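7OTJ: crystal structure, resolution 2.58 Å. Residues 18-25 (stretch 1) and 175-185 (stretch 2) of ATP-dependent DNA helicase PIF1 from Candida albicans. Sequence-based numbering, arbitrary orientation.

Stretch 1 (18-25) GVSLFYTG
Stretch 2 175-185: AWKETIQRTIT

The apolar centre of this contact is the ring of Phe22, which meets the indole of Trp176 over one face and lies beside the strand that follows the helix. Trp176, on that helix, takes chi1 t and chi2 near -82°, directing its indole edge at the phenyl face. CH2 of Trp176 lies 3.3 Å from CG of Phe22, with ring planes at 64°, so the slightly positive C-H edge meets the electron-rich face. Phe22 has chi1 t (161°) and chi2 64°. Ile180, the first residue to leave helical angles (phi/psi -65/119), adds an aliphatic wall: its CG2 lies 4.0 Å from CB of Phe22, with both chi angles m.

The strand carrying Leu21 to Thr24 and the strand carrying Thr183 to Thr185 run parallel, their directions 21° apart. Phe22, Tyr23, Thr183 and Ile184 are extended (phi about -122°, psi 127 to 139°). Phe22 pairs with Thr183, Tyr23 with Ile184 and Thr24 with Thr185, at CA-CA distances of 4.5 to 5.0 Å. Phe22 N donates to Arg182 O (3.0 Å), Ile184 N to Phe22 O (3.2 Å), and Thr24 N to Ile184 O (2.7 Å). Phe22 thus bonds through both N and O, straddling Thr183; Thr183 CA lies 3.1 Å from Phe22 O in a CA-H...O contact.

Leu21 (p, p), Tyr23 (p) and Ile184 (m, t) share one face: Leu21 CD2 is 4.3 Å from Ile184 CD1, and Tyr23 CB 4.2 Å from Ile184 CB. Phe22, Thr183 (m), Thr24 (t) and Thr185 (m) occupy the other; Thr24 CG2 lies 3.5 Å from Thr185 OG1, and beta-branching suits threonine to extended backbone.

At the polar edge, Gln181 (-101/-19; m, t, chi3 -96°) grips Ser20 (-77/125; m) twice: its N donates to Ser20 O (2.8 Å), and its OE1 accepts from Ser20 N (3.1 Å), an amide carbonyl satisfying a loop NH.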

ATOM      1  N   GLY A  18     -14.765 -19.872  -9.738  1.00 51.39           N
ATOM      2  CA  GLY A  18     -13.718 -20.634  -9.094  1.00 49.70           C
ATOM      3  C   GLY A  18     -12.401 -20.660  -9.839  1.00 50.41           C
ATOM      4  O   GLY A  18     -11.421 -21.205  -9.314  1.00 47.99           O
ATOM      5  N   VAL A  19     -12.347 -20.091 -11.043  1.00 48.76           N
ATOM      6  CA  VAL A  19     -11.128 -20.129 -11.840  1.00 51.86           C
ATOM      7  C   VAL A  19     -10.059 -19.257 -11.195  1.00 48.46           C
ATOM      8  O   VAL A  19     -10.323 -18.116 -10.794  1.00 45.21           O
ATOM      9  CB  VAL A  19     -11.412 -19.673 -13.279  1.00 57.87           C
ATOM     10  CG1 VAL A  19     -10.148 -19.773 -14.120  1.00 52.86           C
ATOM     11  CG2 VAL A  19     -12.537 -20.496 -13.880  1.00 46.46           C
ATOM     12  N   SER A  20      -8.841 -19.786 -11.112  1.00 45.25           N
ATOM     13  CA  SER A  20      -7.694 -18.988 -10.710  1.00 44.95           C
ATOM     14  C   SER A  20      -7.264 -18.125 -11.886  1.00 48.98           C
ATOM     15  O   SER A  20      -7.035 -18.633 -12.990  1.00 41.81           O
ATOM     16  CB  SER A  20      -6.549 -19.885 -10.245  1.00 41.26           C
ATOM     17  OG  SER A  20      -6.817 -20.416  -8.959  1.00 51.07           O
ATOM     18  N   LEU A  21      -7.184 -16.817 -11.665  1.00 42.85           N
ATOM     19  CA  LEU A  21      -6.950 -15.928 -12.787  1.00 44.91           C
ATOM     20  C   LEU A  21      -6.213 -14.675 -12.342  1.00 45.49           C
ATOM     21  O   LEU A  21      -6.141 -14.346 -11.153  1.00 41.08           O
ATOM     22  CB  LEU A  21      -8.269 -15.556 -13.477  1.00 45.68           C
ATOM     23  CG  LEU A  21      -9.399 -14.879 -12.696  1.00 44.53           C
ATOM     24  CD1 LEU A  21      -9.141 -13.374 -12.494  1.00 47.03           C
ATOM     25  CD2 LEU A  21     -10.708 -15.100 -13.437  1.00 41.62           C
ATOM     26  N   PHE A  22      -5.682 -13.977 -13.338  1.00 47.50           N
ATOM     27  CA  PHE A  22      -5.078 -12.663 -13.194  1.00 43.25           C
ATOM     28  C   PHE A  22      -5.834 -11.706 -14.100  1.00 46.12           C
ATOM     29  O   PHE A  22      -6.025 -11.994 -15.285  1.00 44.51           O
ATOM     30  CB  PHE A  22      -3.593 -12.723 -13.560  1.00 42.45           C
ATOM     31  CG  PHE A  22      -2.973 -11.389 -13.894  1.00 55.38           C
ATOM     32  CD1 PHE A  22      -2.883 -10.380 -12.948  1.00 49.18           C
ATOM     33  CD2 PHE A  22      -2.432 -11.168 -15.150  1.00 47.24           C
ATOM     34  CE1 PHE A  22      -2.290  -9.172 -13.258  1.00 43.18           C
ATOM     35  CE2 PHE A  22      -1.838  -9.968 -15.465  1.00 43.99           C
ATOM     36  CZ  PHE A  22      -1.761  -8.968 -14.521  1.00 44.82           C
ATOM     37  N   TYR A  23      -6.304 -10.596 -13.551  1.00 39.43           N
ATOM     38  CA  TYR A  23      -6.949  -9.594 -14.380  1.00 44.42           C
ATOM     39  C   TYR A  23      -6.200  -8.275 -14.252  1.00 46.95           C
ATOM     40  O   TYR A  23      -5.737  -7.906 -13.166  1.00 39.56           O
ATOM     41  CB  TYR A  23      -8.441  -9.452 -14.061  1.00 42.24           C
ATOM     42  CG  TYR A  23      -8.818  -8.804 -12.755  1.00 46.20           C
ATOM     43  CD1 TYR A  23      -9.113  -7.448 -12.693  1.00 39.97           C
ATOM     44  CD2 TYR A  23      -8.940  -9.556 -11.592  1.00 46.70           C
ATOM     45  CE1 TYR A  23      -9.492  -6.852 -11.504  1.00 43.89           C
ATOM     46  CE2 TYR A  23      -9.317  -8.965 -10.396  1.00 48.27           C
ATOM     47  CZ  TYR A  23      -9.593  -7.613 -10.360  1.00 46.83           C
ATOM     48  OH  TYR A  23      -9.970  -7.016  -9.177  1.00 44.70           O
ATOM     49  N   THR A  24      -6.018  -7.615 -15.394  1.00 42.66           N
ATOM     50  CA  THR A  24      -5.138  -6.460 -15.479  1.00 46.21           C
ATOM     51  C   THR A  24      -5.790  -5.297 -16.219  1.00 43.78           C
ATOM     52  O   THR A  24      -6.965  -5.366 -16.604  1.00 40.87           O
ATOM     53  CB  THR A  24      -3.830  -6.872 -16.160  1.00 42.17           C
ATOM     54  OG1 THR A  24      -2.819  -5.891 -15.905  1.00 45.89           O
ATOM     55  CG2 THR A  24      -4.028  -7.047 -17.660  1.00 39.12           C
ATOM     56  N   GLY A  25      -5.031  -4.236 -16.428  1.00 46.21           N
ATOM     57  CA  GLY A  25      -5.516  -3.033 -17.074  1.00 42.18           C
ATOM     58  C   GLY A  25      -4.723  -1.840 -16.600  1.00 43.01           C
ATOM     59  O   GLY A  25      -4.063  -1.872 -15.563  1.00 45.94           O
ATOM     60  N   ALA A 175       5.177 -20.886 -10.249  1.00 45.37           N
ATOM     61  CA  ALA A 175       3.896 -20.814  -9.553  1.00 45.91           C
ATOM     62  C   ALA A 175       2.847 -20.137 -10.420  1.00 53.22           C
ATOM     63  O   ALA A 175       1.732 -20.647 -10.581  1.00 52.68           O
ATOM     64  CB  ALA A 175       4.059 -20.070  -8.230  1.00 43.12           C
ATOM     65  N   TRP A 176       3.195 -18.984 -10.996  1.00 44.94           N
ATOM     66  CA  TRP A 176       2.262 -18.257 -11.847  1.00 43.63           C
ATOM     67  C   TRP A 176       1.781 -19.121 -13.005  1.00 43.91           C
ATOM     68  O   TRP A 176       0.578 -19.193 -13.283  1.00 42.93           O
ATOM     69  CB  TRP A 176       2.939 -16.992 -12.373  1.00 45.00           C
ATOM     70  CG  TRP A 176       2.082 -16.116 -13.213  1.00 41.51           C
ATOM     71  CD1 TRP A 176       1.811 -16.259 -14.543  1.00 42.33           C
ATOM     72  CD2 TRP A 176       1.400 -14.930 -12.789  1.00 40.80           C
ATOM     73  NE1 TRP A 176       0.985 -15.239 -14.971  1.00 41.61           N
ATOM     74  CE2 TRP A 176       0.723 -14.411 -13.910  1.00 40.31           C
ATOM     75  CE3 TRP A 176       1.294 -14.258 -11.566  1.00 39.21           C
ATOM     76  CZ2 TRP A 176      -0.047 -13.258 -13.842  1.00 39.39           C
ATOM     77  CZ3 TRP A 176       0.529 -13.110 -11.503  1.00 38.33           C
ATOM     78  CH2 TRP A 176      -0.131 -12.624 -12.632  1.00 42.65           C
ATOM     79  N   LYS A 177       2.709 -19.796 -13.686  1.00 45.82           N
ATOM     80  CA  LYS A 177       2.359 -20.479 -14.926  1.00 48.08           C
ATOM     81  C   LYS A 177       1.455 -21.683 -14.687  1.00 49.90           C
ATOM     82  O   LYS A 177       0.629 -22.012 -15.545  1.00 52.22           O
ATOM     83  CB  LYS A 177       3.630 -20.895 -15.664  1.00 47.85           C
ATOM     84  CG  LYS A 177       4.550 -19.730 -15.956  1.00 47.82           C
ATOM     85  CD  LYS A 177       5.784 -20.156 -16.733  1.00 61.60           C
ATOM     86  CE  LYS A 177       6.715 -18.973 -16.973  1.00 52.20           C
ATOM     87  NZ  LYS A 177       7.962 -19.374 -17.676  1.00 70.96           N
ATOM     88  N   GLU A 178       1.590 -22.351 -13.545  1.00 46.17           N
ATOM     89  CA  GLU A 178       0.755 -23.510 -13.272  1.00 54.20           C
ATOM     90  C   GLU A 178      -0.555 -23.150 -12.576  1.00 55.22           C
ATOM     91  O   GLU A 178      -1.480 -23.968 -12.580  1.00 45.78           O
ATOM     92  CB  GLU A 178       1.528 -24.540 -12.437  1.00 47.40           C
ATOM     93  CG  GLU A 178       1.614 -24.209 -10.971  1.00 50.25           C
ATOM     94  CD  GLU A 178       2.213 -25.331 -10.161  1.00 55.50           C
ATOM     95  OE1 GLU A 178       2.597 -26.363 -10.755  1.00 75.03           O
ATOM     96  OE2 GLU A 178       2.299 -25.185  -8.925  1.00 62.76           O
ATOM     97  N   THR A 179      -0.682 -21.942 -12.025  1.00 50.23           N
ATOM     98  CA  THR A 179      -1.887 -21.560 -11.292  1.00 49.34           C
ATOM     99  C   THR A 179      -2.812 -20.658 -12.100  1.00 50.94           C
ATOM    100  O   THR A 179      -4.019 -20.918 -12.165  1.00 49.72           O
ATOM    101  CB  THR A 179      -1.532 -20.864  -9.975  1.00 45.68           C
ATOM    102  OG1 THR A 179      -0.602 -21.663  -9.237  1.00 51.77           O
ATOM    103  CG2 THR A 179      -2.788 -20.681  -9.147  1.00 48.97           C
ATOM    104  N   ILE A 180      -2.280 -19.578 -12.681  1.00 47.64           N
ATOM    105  CA  ILE A 180      -3.101 -18.632 -13.435  1.00 42.95           C
ATOM    106  C   ILE A 180      -3.667 -19.338 -14.658  1.00 43.00           C
ATOM    107  O   ILE A 180      -2.923 -19.849 -15.501  1.00 50.66           O
ATOM    108  CB  ILE A 180      -2.281 -17.395 -13.828  1.00 48.52           C
ATOM    109  CG1 ILE A 180      -1.820 -16.643 -12.582  1.00 42.86           C
ATOM    110  CG2 ILE A 180      -3.076 -16.476 -14.751  1.00 41.14           C
ATOM    111  CD1 ILE A 180      -2.956 -16.182 -11.701  1.00 45.61           C
ATOM    112  N   GLN A 181      -4.991 -19.405 -14.740  1.00 47.63           N
ATOM    113  CA  GLN A 181      -5.646 -20.094 -15.842  1.00 50.15           C
ATOM    114  C   GLN A 181      -6.179 -19.151 -16.909  1.00 47.47           C
ATOM    115  O   GLN A 181      -6.439 -19.594 -18.034  1.00 54.18           O
ATOM    116  CB  GLN A 181      -6.794 -20.958 -15.314  1.00 45.03           C
ATOM    117  CG  GLN A 181      -6.389 -21.867 -14.172  1.00 45.81           C
ATOM    118  CD  GLN A 181      -7.549 -22.696 -13.671  1.00 59.27           C
ATOM    119  OE1 GLN A 181      -8.213 -22.336 -12.696  1.00 49.72           O
ATOM    120  NE2 GLN A 181      -7.809 -23.813 -14.347  1.00 50.38           N
ATOM    121  N   ARG A 182      -6.352 -17.875 -16.589  1.00 49.77           N
ATOM    122  CA  ARG A 182      -6.987 -16.944 -17.502  1.00 46.58           C
ATOM    123  C   ARG A 182      -6.489 -15.548 -17.172  1.00 47.48           C
ATOM    124  O   ARG A 182      -6.198 -15.236 -16.014  1.00 45.10           O
ATOM    125  CB  ARG A 182      -8.518 -17.013 -17.399  1.00 50.73           C
ATOM    126  CG  ARG A 182      -9.253 -16.553 -18.648  1.00 68.23           C
ATOM    127  CD  ARG A 182     -10.677 -16.090 -18.336  1.00 64.11           C
ATOM    128  NE  ARG A 182     -11.511 -15.999 -19.530  1.00 63.46           N
ATOM    129  CZ  ARG A 182     -11.385 -15.074 -20.474  1.00 77.13           C
ATOM    130  NH1 ARG A 182     -10.440 -14.148 -20.416  1.00 67.85           N
ATOM    131  NH2 ARG A 182     -12.222 -15.085 -21.508  1.00 89.29           N
ATOM    132  N   THR A 183      -6.342 -14.731 -18.207  1.00 54.43           N
ATOM    133  CA  THR A 183      -5.987 -13.329 -18.057  1.00 42.06           C
ATOM    134  C   THR A 183      -7.056 -12.482 -18.726  1.00 45.53           C
ATOM    135  O   THR A 183      -7.381 -12.699 -19.898  1.00 48.43           O
ATOM    136  CB  THR A 183      -4.606 -13.038 -18.649  1.00 48.69           C
ATOM    137  OG1 THR A 183      -3.625 -13.832 -17.970  1.00 48.66           O
ATOM    138  CG2 THR A 183      -4.247 -11.554 -18.487  1.00 51.39           C
ATOM    139  N   ILE A 184      -7.597 -11.520 -17.984  1.00 49.04           N
ATOM    140  CA  ILE A 184      -8.633 -10.624 -18.481  1.00 49.09           C
ATOM    141  C   ILE A 184      -8.126  -9.198 -18.337  1.00 46.95           C
ATOM    142  O   ILE A 184      -7.496  -8.853 -17.331  1.00 46.86           O
ATOM    143  CB  ILE A 184      -9.966 -10.808 -17.725  1.00 46.05           C
ATOM    144  CG1 ILE A 184     -10.385 -12.279 -17.723  1.00 46.95           C
ATOM    145  CG2 ILE A 184     -11.053  -9.954 -18.352  1.00 42.91           C
ATOM    146  CD1 ILE A 184     -11.582 -12.573 -16.846  1.00 50.10           C
ATOM    147  N   THR A 185      -8.382  -8.379 -19.352  1.00 52.29           N
ATOM    148  CA  THR A 185      -7.891  -7.008 -19.408  1.00 47.77           C
ATOM    149  C   THR A 185      -9.067  -6.044 -19.366  1.00 51.57           C
ATOM    150  O   THR A 185      -9.933  -6.077 -20.248  1.00 53.57           O
ATOM    151  CB  THR A 185      -7.051  -6.781 -20.667  1.00 55.71           C
ATOM    152  OG1 THR A 185      -5.887  -7.620 -20.612  1.00 50.25           O
ATOM    153  CG2 THR A 185      -6.624  -5.307 -20.778  1.00 42.43           C
TER